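Local coordinates for cell cycle serine/threonine-protein kinase CDC5/MSD2 (Saccharomyces cerevisiae, PDB 6MF4) that phosphorylates serine and threonine residues of proteins such as SCC1/MCD1 and NET1 and acts in mitotic exit, represented here by its polo-box domain, at residues T100-Y105 against V210-S215; W140-D145 against D197-R202; A152-L157 against E192-D197. All blocks are in the same frame, centred on the assembly; numbering follows the deposited sequence.

Interaction 1: residues T100-Y105 against V210-S215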
loop_
_atom_site.group_PDB
_atom_site.type_symbol
_atom_site.label_atom_id
_atom_site.label_comp_id
_atom_site.label_asym_id
_atom_site.label_seq_id
_atom_site.Cartn_x
_atom_site.Cartn_y
_atom_site.Cartn_z
ATOM N N THR A 100 1.498 -6.490 -6.389
ATOM C CA THR A 100 1.942 -6.979 -7.693
ATOM C C THR A 100 0.766 -7.361 -8.582
ATOM O O THR A 100 0.912 -7.493 -9.796
ATOM C CB THR A 100 2.861 -8.200 -7.542
ATOM O OG1 THR A 100 2.160 -9.243 -6.856
ATOM C CG2 THR A 100 4.108 -7.827 -6.757
ATOM N N LYS A 101 -0.396 -7.530 -7.961
ATOM C CA LYS A 101 -1.587 -7.994 -8.653
ATOM C C LYS A 101 -2.825 -7.587 -7.863
ATOM O O LYS A 101 -2.815 -7.641 -6.637
ATOM C CB LYS A 101 -1.531 -9.512 -8.813
ATOM C CG LYS A 101 -1.628 -10.019 -10.231
ATOM N N TRP A 102 -3.888 -7.188 -8.553
ATOM C CA TRP A 102 -5.137 -6.862 -7.869
ATOM C C TRP A 102 -6.320 -7.031 -8.807
ATOM O O TRP A 102 -6.172 -6.989 -10.028
ATOM C CB TRP A 102 -5.092 -5.436 -7.302
ATOM C CG TRP A 102 -5.005 -4.361 -8.333
ATOM C CD1 TRP A 102 -3.876 -3.905 -8.953
ATOM C CD2 TRP A 102 -6.093 -3.597 -8.865
ATOM N NE1 TRP A 102 -4.197 -2.909 -9.841
ATOM C CE2 TRP A 102 -5.551 -2.698 -9.805
ATOM C CE3 TRP A 102 -7.473 -3.586 -8.636
ATOM C CZ2 TRP A 102 -6.340 -1.800 -10.517
ATOM C CZ3 TRP A 102 -8.253 -2.692 -9.340
ATOM C CH2 TRP A 102 -7.685 -1.811 -10.271
ATOM N N VAL A 103 -7.496 -7.239 -8.230
ATOM C CA VAL A 103 -8.696 -7.432 -9.024
ATOM C C VAL A 103 -9.910 -6.949 -8.240
ATOM O O VAL A 103 -10.021 -7.178 -7.033
ATOM C CB VAL A 103 -8.854 -8.912 -9.445
ATOM C CG1 VAL A 103 -9.103 -9.808 -8.236
ATOM C CG2 VAL A 103 -9.962 -9.062 -10.477
ATOM N N ASP A 104 -10.805 -6.263 -8.946
ATOM C CA ASP A 104 -11.931 -5.569 -8.334
ATOM C C ASP A 104 -13.236 -6.017 -8.987
ATOM O O ASP A 104 -13.826 -5.301 -9.797
ATOM C CB ASP A 104 -11.739 -4.052 -8.464
ATOM C CG ASP A 104 -12.707 -3.258 -7.613
ATOM O OD1 ASP A 104 -13.346 -3.839 -6.710
ATOM O OD2 ASP A 104 -12.817 -2.036 -7.844
ATOM N N TYR A 105 -13.656 -7.229 -8.641
ATOM C CA TYR A 105 -14.918 -7.786 -9.098
ATOM C C TYR A 105 -16.051 -7.362 -8.172
ATOM O O TYR A 105 -15.821 -7.037 -7.004
ATOM C CB TYR A 105 -14.850 -9.308 -9.149
ATOM C CG TYR A 105 -13.915 -9.899 -10.187
ATOM C CD1 TYR A 105 -13.829 -9.374 -11.473
ATOM C CD2 TYR A 105 -13.141 -11.009 -9.883
ATOM C CE1 TYR A 105 -12.985 -9.939 -12.420
ATOM C CE2 TYR A 105 -12.294 -11.575 -10.820
ATOM C CZ TYR A 105 -12.220 -11.040 -12.084
ATOM O OH TYR A 105 -11.375 -11.616 -13.010
ATOM N N VAL A 210 -4.604 4.224 -9.594
ATOM C CA VAL A 210 -5.147 3.587 -8.405
ATOM C C VAL A 210 -4.117 3.727 -7.285
ATOM O O VAL A 210 -2.911 3.599 -7.503
ATOM C CB VAL A 210 -5.511 2.102 -8.649
ATOM C CG1 VAL A 210 -4.324 1.325 -9.178
ATOM C CG2 VAL A 210 -6.049 1.470 -7.380
ATOM N N MET A 211 -4.623 4.000 -6.085
ATOM C CA MET A 211 -3.804 4.318 -4.927
ATOM C C MET A 211 -3.998 3.264 -3.844
ATOM O O MET A 211 -5.125 2.993 -3.440
ATOM C CB MET A 211 -4.178 5.708 -4.408
ATOM C CG MET A 211 -3.529 6.143 -3.105
ATOM S SD MET A 211 -4.058 7.826 -2.691
ATOM C CE MET A 211 -3.159 8.103 -1.174
ATOM N N PHE A 212 -2.894 2.672 -3.397
ATOM C CA PHE A 212 -2.912 1.660 -2.346
ATOM C C PHE A 212 -2.238 2.195 -1.091
ATOM O O PHE A 212 -1.132 2.735 -1.150
ATOM C CB PHE A 212 -2.209 0.376 -2.798
ATOM C CG PHE A 212 -2.797 -0.244 -4.035
ATOM C CD1 PHE A 212 -4.025 -0.880 -3.992
ATOM C CD2 PHE A 212 -2.113 -0.205 -5.238
ATOM C CE1 PHE A 212 -4.564 -1.456 -5.127
ATOM C CE2 PHE A 212 -2.646 -0.785 -6.376
ATOM C CZ PHE A 212 -3.870 -1.415 -6.318
ATOM N N GLU A 213 -2.912 2.035 0.041
ATOM C CA GLU A 213 -2.383 2.439 1.338
ATOM C C GLU A 213 -2.111 1.185 2.169
ATOM O O GLU A 213 -3.039 0.539 2.651
ATOM C CB GLU A 213 -3.365 3.381 2.042
ATOM C CG GLU A 213 -3.696 4.609 1.205
ATOM C CD GLU A 213 -4.762 5.498 1.818
ATOM O OE1 GLU A 213 -4.567 5.994 2.948
ATOM O OE2 GLU A 213 -5.796 5.712 1.152
ATOM N N LEU A 214 -0.834 0.833 2.298
ATOM C CA LEU A 214 -0.432 -0.391 2.992
ATOM C C LEU A 214 -0.200 -0.140 4.473
ATOM O O LEU A 214 0.073 0.985 4.891
ATOM C CB LEU A 214 0.833 -0.975 2.363
ATOM C CG LEU A 214 0.753 -1.298 0.868
ATOM C CD1 LEU A 214 2.064 -1.892 0.383
ATOM C CD2 LEU A 214 -0.406 -2.239 0.569
ATOM N N SER A 215 -0.289 -1.208 5.260
ATOM C CA SER A 215 -0.329 -1.088 6.710
ATOM C C SER A 215 1.000 -0.676 7.338
ATOM O O SER A 215 1.039 -0.355 8.526
ATOM C CB SER A 215 -0.795 -2.412 7.322
ATOM O OG SER A 215 0.094 -3.467 6.998
#
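Part of the interface between the two polo boxes is formed where Trp102, on strand 99-103 of the first box, meets Val210 and Phe212, on strand 209-214 of the second. The strands do not pair: the nearest CA atoms, those of Trp102 and Phe212, are 10.4 Å apart, and the rings bridge the gap. Phe212 presents its tip to one face of the indole in an edge-to-face pair, with its ring centroid 5.0 Å from that of the five-membered ring of Trp102 and the two planes 69° apart. CZ does the touching; it stands 3.6 Å from Trp102 CD1 and lies above the pyrrole part, displaced toward the rim. With CG of Trp102 between the backbone N and the carbonyl carbon (chi1 65°), the indole is turned broadside to the Phe212 ring. Farther along the indole, the benzo atom CZ2 of Trp102 meets CG1 of Val210 at 4.0 Å, approached obliquely, so the second strand touches both parts of the bicycle. Phe111 and Leu200 pack on Phe212 from either box; Arg205, on strand 200-205, lies against Trp102 and forms a salt bridge with Asp104. In Polo-like kinases the groove between the boxes receives phosphopeptides. Trp102 probably corresponds to the tryptophan that lines this groove in relatives, and the contact would back its indole from the second box. Dispersion and the weak electrostatics of a ring edge over a ring face supply the attraction, which favours the steep tilt between the rings while the tryptophan stays partly exposed.

Interaction 2: residues W140-D145 against D197-R202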
loop_
_atom_site.group_PDB
_atom_site.type_symbol
_atom_site.label_atom_id
_atom_site.label_comp_id
_atom_site.label_asym_id
_atom_site.label_seq_id
_atom_site.Cartn_x
_atom_site.Cartn_y
_atom_site.Cartn_z
ATOM N N TRP A 140 -3.864 -14.561 8.458
ATOM C CA TRP A 140 -4.367 -13.597 9.426
ATOM C C TRP A 140 -5.812 -13.249 9.120
ATOM O O TRP A 140 -6.156 -13.015 7.964
ATOM C CB TRP A 140 -3.558 -12.299 9.401
ATOM C CG TRP A 140 -2.138 -12.405 9.806
ATOM C CD1 TRP A 140 -1.052 -12.462 8.981
ATOM C CD2 TRP A 140 -1.630 -12.440 11.142
ATOM N NE1 TRP A 140 0.101 -12.533 9.721
ATOM C CE2 TRP A 140 -0.225 -12.524 11.052
ATOM C CE3 TRP A 140 -2.223 -12.406 12.408
ATOM C CZ2 TRP A 140 0.594 -12.578 12.178
ATOM C CZ3 TRP A 140 -1.406 -12.457 13.528
ATOM C CH2 TRP A 140 -0.013 -12.540 13.404
ATOM N N TYR A 141 -6.647 -13.208 10.154
ATOM C CA TYR A 141 -7.966 -12.593 10.050
ATOM C C TYR A 141 -7.901 -11.220 10.703
ATOM O O TYR A 141 -7.610 -11.102 11.893
ATOM C CB TYR A 141 -9.043 -13.450 10.710
ATOM C CG TYR A 141 -10.409 -12.796 10.685
ATOM C CD1 TYR A 141 -11.041 -12.515 9.485
ATOM C CD2 TYR A 141 -11.061 -12.458 11.863
ATOM C CE1 TYR A 141 -12.288 -11.913 9.455
ATOM C CE2 TYR A 141 -12.308 -11.860 11.845
ATOM C CZ TYR A 141 -12.914 -11.591 10.639
ATOM O OH TYR A 141 -14.154 -10.994 10.611
ATOM N N ILE A 142 -8.155 -10.186 9.907
ATOM C CA ILE A 142 -8.004 -8.807 10.351
ATOM C C ILE A 142 -9.363 -8.125 10.431
ATOM O O ILE A 142 -10.101 -8.072 9.449
ATOM C CB ILE A 142 -7.086 -8.017 9.410
ATOM C CG1 ILE A 142 -5.724 -8.708 9.307
ATOM C CG2 ILE A 142 -6.900 -6.597 9.916
ATOM C CD1 ILE A 142 -4.935 -8.328 8.094
ATOM N N SER A 143 -9.680 -7.601 11.610
ATOM C CA SER A 143 -10.973 -6.977 11.857
ATOM C C SER A 143 -10.804 -5.676 12.624
ATOM O O SER A 143 -9.695 -5.319 13.021
ATOM C CB SER A 143 -11.876 -7.930 12.633
ATOM O OG SER A 143 -11.247 -8.326 13.836
ATOM N N TYR A 144 -11.909 -4.971 12.840
ATOM C CA TYR A 144 -11.853 -3.680 13.511
ATOM C C TYR A 144 -11.716 -3.828 15.020
ATOM O O TYR A 144 -12.164 -4.809 15.613
ATOM C CB TYR A 144 -13.093 -2.848 13.181
ATOM C CG TYR A 144 -13.113 -2.318 11.762
ATOM C CD1 TYR A 144 -11.990 -1.716 11.202
ATOM C CD2 TYR A 144 -14.254 -2.426 10.981
ATOM C CE1 TYR A 144 -12.010 -1.234 9.904
ATOM C CE2 TYR A 144 -14.282 -1.952 9.684
ATOM C CZ TYR A 144 -13.161 -1.359 9.150
ATOM O OH TYR A 144 -13.206 -0.883 7.860
ATOM N N ASP A 145 -11.079 -2.830 15.621
ATOM C CA ASP A 145 -10.801 -2.804 17.048
ATOM C C ASP A 145 -11.010 -1.387 17.557
ATOM O O ASP A 145 -10.552 -0.429 16.937
ATOM C CB ASP A 145 -9.373 -3.276 17.328
ATOM C CG ASP A 145 -9.028 -3.246 18.801
ATOM O OD1 ASP A 145 -9.502 -4.138 19.536
ATOM O OD2 ASP A 145 -8.279 -2.338 19.221
ATOM N N ASP A 197 5.146 -8.411 8.005
ATOM C CA ASP A 197 3.835 -8.659 7.411
ATOM C C ASP A 197 3.103 -7.344 7.172
ATOM O O ASP A 197 3.192 -6.417 7.972
ATOM C CB ASP A 197 2.994 -9.583 8.297
ATOM C CG ASP A 197 3.425 -11.042 8.206
ATOM O OD1 ASP A 197 4.491 -11.319 7.611
ATOM O OD2 ASP A 197 2.699 -11.911 8.736
ATOM N N VAL A 198 2.370 -7.295 6.067
ATOM C CA VAL A 198 1.677 -6.094 5.618
ATOM C C VAL A 198 0.342 -6.478 4.997
ATOM O O VAL A 198 0.235 -7.539 4.380
ATOM C CB VAL A 198 2.527 -5.325 4.580
ATOM C CG1 VAL A 198 1.742 -4.188 3.947
ATOM C CG2 VAL A 198 3.802 -4.795 5.216
ATOM N N PHE A 199 -0.670 -5.628 5.167
ATOM C CA PHE A 199 -1.931 -5.797 4.454
ATOM C C PHE A 199 -2.403 -4.457 3.900
ATOM O O PHE A 199 -1.876 -3.396 4.255
ATOM C CB PHE A 199 -3.006 -6.418 5.359
ATOM C CG PHE A 199 -3.565 -5.480 6.394
ATOM C CD1 PHE A 199 -2.835 -5.157 7.523
ATOM C CD2 PHE A 199 -4.837 -4.948 6.249
ATOM C CE1 PHE A 199 -3.356 -4.302 8.483
ATOM C CE2 PHE A 199 -5.362 -4.096 7.203
ATOM C CZ PHE A 199 -4.618 -3.770 8.319
ATOM N N LEU A 200 -3.392 -4.523 3.018
ATOM C CA LEU A 200 -3.945 -3.337 2.379
ATOM C C LEU A 200 -5.038 -2.726 3.245
ATOM O O LEU A 200 -6.053 -3.362 3.505
ATOM C CB LEU A 200 -4.504 -3.696 1.004
ATOM C CG LEU A 200 -5.161 -2.575 0.204
ATOM C CD1 LEU A 200 -4.121 -1.542 -0.175
ATOM C CD2 LEU A 200 -5.842 -3.147 -1.032
ATOM N N ARG A 201 -4.830 -1.494 3.693
ATOM C CA ARG A 201 -5.811 -0.821 4.538
ATOM C C ARG A 201 -6.889 -0.128 3.717
ATOM O O ARG A 201 -8.067 -0.156 4.071
ATOM C CB ARG A 201 -5.139 0.213 5.429
ATOM C CG ARG A 201 -4.236 -0.348 6.500
ATOM C CD ARG A 201 -3.428 0.792 7.101
ATOM N NE ARG A 201 -2.979 0.493 8.448
ATOM C CZ ARG A 201 -2.185 1.279 9.163
ATOM N NH1 ARG A 201 -1.730 2.421 8.659
ATOM N NH2 ARG A 201 -1.833 0.911 10.385
ATOM N N ARG A 202 -6.476 0.522 2.636
ATOM C CA ARG A 202 -7.408 1.270 1.805
ATOM C C ARG A 202 -6.886 1.352 0.383
ATOM O O ARG A 202 -5.685 1.510 0.162
ATOM C CB ARG A 202 -7.635 2.675 2.375
ATOM C CG ARG A 202 -8.638 3.520 1.587
ATOM C CD ARG A 202 -9.111 4.733 2.377
ATOM N NE ARG A 202 -8.027 5.658 2.690
ATOM C CZ ARG A 202 -8.127 6.671 3.543
ATOM N NH1 ARG A 202 -9.264 6.890 4.193
ATOM N NH2 ARG A 202 -7.080 7.456 3.767
#
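One face of the Phe199 ring is covered by Ile142, whose terminal CD1 sits over the carbon CG at 3.6 Å. Measured to the ring centroid that methyl is 3.9 Å away and only 22° off the normal, a CH-pi contact displaced toward the rim near CB. The other branch of the isoleucine, CG2, reaches the far end of the ring at Phe199 CZ, 4.0 Å away, so the two methyls cover the same face, CD1 near CG and CG2 toward CZ and CE2. With CG1 of Ile142 anti to the carbonyl carbon (chi1 -57°), both branches are directed at the phenyl group. Trp150 of the adjoining strand makes an edge-to-face pair with the same ring. The indole of Trp140 is gripped at its edge instead: NE1 donates to OD2 of Asp197 at 2.8 Å, the oxygen standing slightly tilted from the ring plane and accepting through its anti lone pair. Carboxylate and indole stand nearly perpendicular. The two sides come from different parts of the polo-box domain: strand 138-145 from the first box's sheet, 197-202 from the connecting loop as it enters strand 200-205. His154 and His194, two zinc ligands, each form edge-to-face pairs with Trp140, and Asp197 OD2 has a further partner in His194 ND1. Two N-H groups therefore grip the one oxygen, OD2, which restrains the rotation of the carboxylate. Phe199 is also held through its backbone, which bonds to Ser215 of the second box.

Interaction 3: residues A152-L157 against E192-D197. With ZN (zinc ion), chain C.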
loop_
_atom_site.group_PDB
_atom_site.type_symbol
_atom_site.label_atom_id
_atom_site.label_comp_id
_atom_site.label_asym_id
_atom_site.label_seq_id
_atom_site.Cartn_x
_atom_site.Cartn_y
_atom_site.Cartn_z
ATOM N N ALA A 152 -5.351 -8.213 14.394
ATOM C CA ALA A 152 -5.103 -9.400 13.590
ATOM C C ALA A 152 -5.021 -10.638 14.470
ATOM O O ALA A 152 -4.405 -10.614 15.538
ATOM C CB ALA A 152 -3.819 -9.233 12.785
ATOM N N SER A 153 -5.654 -11.711 14.006
ATOM C CA SER A 153 -5.613 -13.009 14.667
ATOM C C SER A 153 -4.948 -14.046 13.765
ATOM O O SER A 153 -5.288 -14.176 12.591
ATOM C CB SER A 153 -7.021 -13.466 15.042
ATOM O OG SER A 153 -7.522 -12.710 16.128
ATOM N N HIS A 154 -4.011 -14.786 14.350
ATOM C CA HIS A 154 -3.189 -15.773 13.653
ATOM C C HIS A 154 -3.887 -17.132 13.581
ATOM O O HIS A 154 -4.288 -17.674 14.611
ATOM C CB HIS A 154 -1.848 -15.881 14.390
ATOM C CG HIS A 154 -0.865 -16.825 13.768
ATOM N ND1 HIS A 154 -1.041 -18.189 13.766
ATOM C CD2 HIS A 154 0.334 -16.597 13.180
ATOM C CE1 HIS A 154 -0.004 -18.766 13.180
ATOM N NE2 HIS A 154 0.846 -17.821 12.821
ATOM N N TYR A 155 -4.034 -17.675 12.371
ATOM C CA TYR A 155 -4.656 -18.990 12.179
ATOM C C TYR A 155 -3.880 -19.890 11.225
ATOM O O TYR A 155 -3.065 -19.423 10.432
ATOM C CB TYR A 155 -6.080 -18.840 11.642
ATOM C CG TYR A 155 -7.058 -18.275 12.637
ATOM C CD1 TYR A 155 -7.542 -19.048 13.682
ATOM C CD2 TYR A 155 -7.504 -16.970 12.526
ATOM C CE1 TYR A 155 -8.438 -18.532 14.593
ATOM C CE2 TYR A 155 -8.398 -16.445 13.429
ATOM C CZ TYR A 155 -8.864 -17.231 14.461
ATOM O OH TYR A 155 -9.759 -16.706 15.363
ATOM N N LEU A 156 -4.161 -21.190 11.316
ATOM C CA LEU A 156 -3.676 -22.176 10.359
ATOM C C LEU A 156 -4.828 -22.640 9.480
ATOM O O LEU A 156 -5.933 -22.868 9.975
ATOM C CB LEU A 156 -3.061 -23.379 11.076
ATOM C CG LEU A 156 -1.998 -23.099 12.137
ATOM C CD1 LEU A 156 -1.507 -24.405 12.744
ATOM C CD2 LEU A 156 -0.838 -22.311 11.554
ATOM N N LEU A 157 -4.575 -22.787 8.182
ATOM C CA LEU A 157 -5.600 -23.277 7.265
ATOM C C LEU A 157 -6.041 -24.679 7.669
ATOM O O LEU A 157 -7.203 -25.047 7.496
ATOM C CB LEU A 157 -5.086 -23.281 5.822
ATOM C CG LEU A 157 -4.904 -21.914 5.155
ATOM C CD1 LEU A 157 -4.188 -22.057 3.821
ATOM C CD2 LEU A 157 -6.242 -21.223 4.960
ATOM N N GLU A 192 9.710 -13.605 14.113
ATOM C CA GLU A 192 10.560 -13.390 12.941
ATOM C C GLU A 192 9.818 -13.606 11.623
ATOM O O GLU A 192 10.024 -12.873 10.654
ATOM C CB GLU A 192 11.783 -14.307 12.993
ATOM C CG GLU A 192 12.874 -13.836 13.949
ATOM C CD GLU A 192 12.624 -14.222 15.397
ATOM O OE1 GLU A 192 11.640 -14.945 15.675
ATOM O OE2 GLU A 192 13.425 -13.800 16.261
ATOM N N TYR A 193 8.942 -14.601 11.602
ATOM C CA TYR A 193 8.219 -14.982 10.394
ATOM C C TYR A 193 7.173 -13.947 9.981
ATOM O O TYR A 193 6.709 -13.963 8.840
ATOM C CB TYR A 193 7.548 -16.341 10.616
ATOM C CG TYR A 193 7.131 -17.089 9.366
ATOM C CD1 TYR A 193 8.077 -17.556 8.457
ATOM C CD2 TYR A 193 5.793 -17.376 9.119
ATOM C CE1 TYR A 193 7.699 -18.261 7.327
ATOM C CE2 TYR A 193 5.406 -18.085 7.992
ATOM C CZ TYR A 193 6.362 -18.526 7.103
ATOM O OH TYR A 193 5.980 -19.219 5.979
ATOM N N HIS A 194 6.828 -13.041 10.898
ATOM C CA HIS A 194 5.702 -12.127 10.696
ATOM C C HIS A 194 6.046 -10.647 10.821
ATOM O O HIS A 194 5.192 -9.794 10.584
ATOM C CB HIS A 194 4.592 -12.447 11.697
ATOM C CG HIS A 194 3.938 -13.768 11.456
ATOM N ND1 HIS A 194 3.302 -14.074 10.276
ATOM C CD2 HIS A 194 3.829 -14.865 12.243
ATOM C CE1 HIS A 194 2.824 -15.307 10.343
ATOM N NE2 HIS A 194 3.134 -15.806 11.524
ATOM N N LYS A 195 7.283 -10.328 11.178
ATOM C CA LYS A 195 7.593 -8.961 11.585
ATOM C C LYS A 195 7.484 -7.971 10.427
ATOM O O LYS A 195 7.289 -6.778 10.653
ATOM C CB LYS A 195 8.983 -8.895 12.220
ATOM C CG LYS A 195 10.143 -8.921 11.251
ATOM C CD LYS A 195 11.440 -9.016 12.027
ATOM C CE LYS A 195 12.655 -8.913 11.133
ATOM N NZ LYS A 195 13.896 -9.247 11.890
ATOM N N ASP A 196 7.574 -8.468 9.195
ATOM C CA ASP A 196 7.453 -7.622 8.008
ATOM C C ASP A 196 6.102 -7.797 7.316
ATOM O O ASP A 196 5.926 -7.373 6.175
ATOM C CB ASP A 196 8.582 -7.924 7.016
ATOM C CG ASP A 196 9.934 -7.412 7.492
ATOM O OD1 ASP A 196 9.985 -6.308 8.076
ATOM O OD2 ASP A 196 10.946 -8.111 7.276
ATOM N N ASP A 197 5.146 -8.411 8.005
ATOM C CA ASP A 197 3.835 -8.659 7.411
ATOM C C ASP A 197 3.103 -7.344 7.172
ATOM O O ASP A 197 3.192 -6.417 7.972
ATOM C CB ASP A 197 2.994 -9.583 8.297
ATOM C CG ASP A 197 3.425 -11.042 8.206
ATOM O OD1 ASP A 197 4.491 -11.319 7.611
ATOM O OD2 ASP A 197 2.699 -11.911 8.736
HETATM ZN ZN ZN C . 2.748 -17.723 11.966
#
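A zinc ion joins His154, on the last strand of the first polo box's sheet, to His194, in the loop that leads toward the second box. The tight part centres on these two imidazoles and the metal. Each ring gives its NE2, at 2.1 Å from zinc for His154 and 2.0 Å for His194, and the lines from the ion to the two nitrogens open at about 108°, close to tetrahedral. The nitrogens themselves lie 3.3 Å apart, a distance imposed by the shared metal and not a hydrogen bond. His194 NE2 lies in the plane of the His154 ring, beyond its edge, while the two rings stand almost perpendicular. Extension of His154 with CG anti to the backbone N (chi1 -178°) carries its ring out from the strand to the ion. Glu138, on the neighbouring strand, is the third ligand from this chain, through OE1. On the far side of the His194 ring from zinc the packing remains close: ND1 of His194 donates to OD2 of Asp197 at 2.7 Å, meeting the syn side of the carboxylate from somewhat above its plane, and the type I turn from His194 to Asp197, with Asp197 N bonded to His194 O at 2.9 Å, brings the partners together. The outer side is looser. Glu192, Lys195 and Asp196 of the loop are exposed, and so is Tyr193, although its CD2 lies over one face of the His194 ring. Little surface is buried between the segments, so the link depends chiefly on coordination. Asp197, as a second-shell acceptor, helps to set the rotation of His194 with NE2 facing zinc, and probably makes that nitrogen a stronger donor.

Overall arrangement
Interaction 1 joins the two boxes directly, interaction 2 joins the first box to the entry of the second, and interaction 3 ties the first box's edge strand to the loop between them. They lie about 7, 12 and 18 Å from the chain's centre. Centre to centre, interactions 1 and 2 are 13 Å apart, 2 and 3 are 11 Å, and 1 and 3 are 20 Å. Interactions 2 and 3 share Asp197 and use adjacent strands, 138-145 and 149-156; interactions 1 and 2 use adjacent strands 209-214 and 200-205. Along the chain each contact is enclosed by the previous one, so the connecting loop is held to the first box at 192-197 and again where it enters strand 200-205.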